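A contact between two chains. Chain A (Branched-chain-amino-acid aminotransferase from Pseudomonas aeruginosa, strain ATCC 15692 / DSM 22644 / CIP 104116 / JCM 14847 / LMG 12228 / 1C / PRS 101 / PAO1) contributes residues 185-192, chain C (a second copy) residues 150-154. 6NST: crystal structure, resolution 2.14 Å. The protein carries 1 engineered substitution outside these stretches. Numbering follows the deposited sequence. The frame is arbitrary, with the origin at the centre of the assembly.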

# COMPACT_ATOMS: atom_id res chain seq x y z
N MET A 185 1.26 9.73 15.49
CA MET A 185 0.57 8.96 14.46
C MET A 185 1.39 8.87 13.19
O MET A 185 2.01 9.85 12.77
N LEU A 186 1.38 7.69 12.57
CA LEU A 186 1.99 7.48 11.27
C LEU A 186 0.91 7.25 10.22
O LEU A 186 -0.09 6.58 10.49
N ASP A 187 1.12 7.81 9.03
CA ASP A 187 0.18 7.65 7.93
C ASP A 187 0.28 6.23 7.36
O ASP A 187 1.16 5.46 7.74
N PRO A 188 -0.63 5.85 6.45
CA PRO A 188 -0.56 4.49 5.87
C PRO A 188 0.74 4.18 5.14
O PRO A 188 0.98 3.01 4.82
N GLU A 189 1.58 5.17 4.85
CA GLU A 189 2.88 4.91 4.23
C GLU A 189 4.00 4.76 5.25
O GLU A 189 5.10 4.35 4.88
N GLY A 190 3.75 5.08 6.52
CA GLY A 190 4.74 4.93 7.57
C GLY A 190 5.41 6.22 8.01
O GLY A 190 6.23 6.18 8.93
N TYR A 191 5.08 7.34 7.38
CA TYR A 191 5.67 8.63 7.73
C TYR A 191 4.89 9.29 8.86
O TYR A 191 3.73 8.97 9.11
N VAL A 192 5.55 10.23 9.54
CA VAL A 192 4.93 10.93 10.66
C VAL A 192 3.85 11.86 10.14
O VAL A 192 4.07 12.63 9.19
N HIS C 150 13.96 -0.45 1.56
CA HIS C 150 13.45 -0.53 2.92
C HIS C 150 12.24 0.38 3.13
O HIS C 150 12.14 1.47 2.55
N HIS C 151 11.33 -0.08 3.98
CA HIS C 151 10.12 0.65 4.34
C HIS C 151 10.39 1.49 5.58
O HIS C 151 11.00 1.02 6.54
N VAL C 152 9.92 2.74 5.56
CA VAL C 152 10.30 3.71 6.59
C VAL C 152 9.77 3.38 7.97
O VAL C 152 10.23 3.97 8.96
N ASN C 153 8.81 2.46 8.09
CA ASN C 153 8.33 2.04 9.40
C ASN C 153 8.66 0.58 9.71
O ASN C 153 8.28 0.09 10.78
N ILE C 154 9.33 -0.12 8.81
CA ILE C 154 9.85 -1.45 9.13
C ILE C 154 11.28 -1.36 9.64
O ILE C 154 11.63 -1.95 10.67

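No direct hydrogen bond joins the two stretches; they meet through packing and one bridging water. A:Met185 lies out of reach. A:Leu186 points toward chain C with chi1 m and chi2 t, and its CD1 lies 3.2 Å from OD1 of C:Asn153. That oxygen and ND2 of the same side chain are hydrogen-bonded elsewhere in the structure. A:Asp187, chi1 p, does not touch chain C but braces the type I turn from A:Asp187 to A:Gly190. Its OD1 accepts from N of A:Tyr191 at 2.6 Å, with weak bonds from the N atoms of A:Glu189 and A:Gly190. A:Pro188 points away. A:Glu189, chi1 m, has its CA-to-CB bond sideways and its side-chain end leads away from chain C. Its backbone O makes the contact, 3.2 Å from CE1 of C:His151. That histidine is chi1 t, and its ND1 accepts from N of C:Asn153 at 3.0 Å. A:Gly190 lets chain C come close: a CB here would clash with C:His151 CE1 and C:Val152 CG2. Water 1 donates to A:Gly190 O (2.7 Å) and C:Val152 O (3.0 Å). A:Tyr191, chi1 m, starts away, but its ring returns to C:Val152. C:Val152, chi1 m, points toward chain A and sets CG2 over the ring face, 3.8 Å from the centroid; its CG1 lies 3.6 Å from A:Tyr191 OH. A:Val192 is out of reach.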

# COMPACT_ATOMS: atom_id res chain seq x y z
CB MET A 185 -0.79 9.58 14.14
CG MET A 185 -1.62 9.98 15.34
SD MET A 185 -2.10 8.56 16.33
CE MET A 185 -2.90 7.53 15.11
CB LEU A 186 2.94 6.27 11.29
CG LEU A 186 3.96 6.21 12.44
CD1 LEU A 186 4.74 4.91 12.36
CD2 LEU A 186 4.90 7.40 12.41
CB ASP A 187 0.44 8.72 6.86
CG ASP A 187 1.84 8.64 6.26
OD1 ASP A 187 2.59 7.68 6.56
OD2 ASP A 187 2.19 9.55 5.48
CB PRO A 188 -1.76 4.46 4.92
CG PRO A 188 -2.74 5.38 5.55
CD PRO A 188 -1.92 6.49 6.15
CB GLU A 189 3.22 6.04 3.25
CG GLU A 189 2.44 5.97 1.94
CD GLU A 189 1.97 7.33 1.47
OE1 GLU A 189 1.24 8.01 2.23
OE2 GLU A 189 2.34 7.74 0.35
CB TYR A 191 5.72 9.54 6.50
CG TYR A 191 6.58 8.99 5.39
CD1 TYR A 191 6.03 8.16 4.41
CD2 TYR A 191 7.94 9.26 5.33
CE1 TYR A 191 6.81 7.64 3.40
CE2 TYR A 191 8.73 8.75 4.31
CZ TYR A 191 8.16 7.94 3.36
OH TYR A 191 8.93 7.41 2.35
CB VAL A 192 5.99 11.70 11.46
CG1 VAL A 192 5.34 12.51 12.57
CG2 VAL A 192 7.02 10.73 12.03
CB HIS C 150 14.54 -0.16 3.93
CG HIS C 150 15.61 -1.20 4.06
ND1 HIS C 150 15.38 -2.46 4.58
CD2 HIS C 150 16.93 -1.16 3.77
CE1 HIS C 150 16.50 -3.15 4.58
NE2 HIS C 150 17.46 -2.38 4.10
CB HIS C 151 8.98 -0.35 4.58
CG HIS C 151 7.64 0.28 4.79
ND1 HIS C 151 7.33 1.06 5.88
CD2 HIS C 151 6.50 0.20 4.05
CE1 HIS C 151 6.08 1.45 5.80
NE2 HIS C 151 5.55 0.95 4.70
CB VAL C 152 9.83 5.13 6.21
CG1 VAL C 152 10.55 5.62 4.96
CG2 VAL C 152 8.32 5.17 6.01
CB ASN C 153 6.82 2.26 9.52
CG ASN C 153 6.34 2.19 10.96
OD1 ASN C 153 7.02 2.68 11.86
ND2 ASN C 153 5.19 1.56 11.18
CB ILE C 154 9.75 -2.38 7.91
CG1 ILE C 154 8.29 -2.50 7.44
CG2 ILE C 154 10.30 -3.76 8.26
CD1 ILE C 154 8.13 -3.38 6.22
O HOH W 1 8.70 6.36 10.04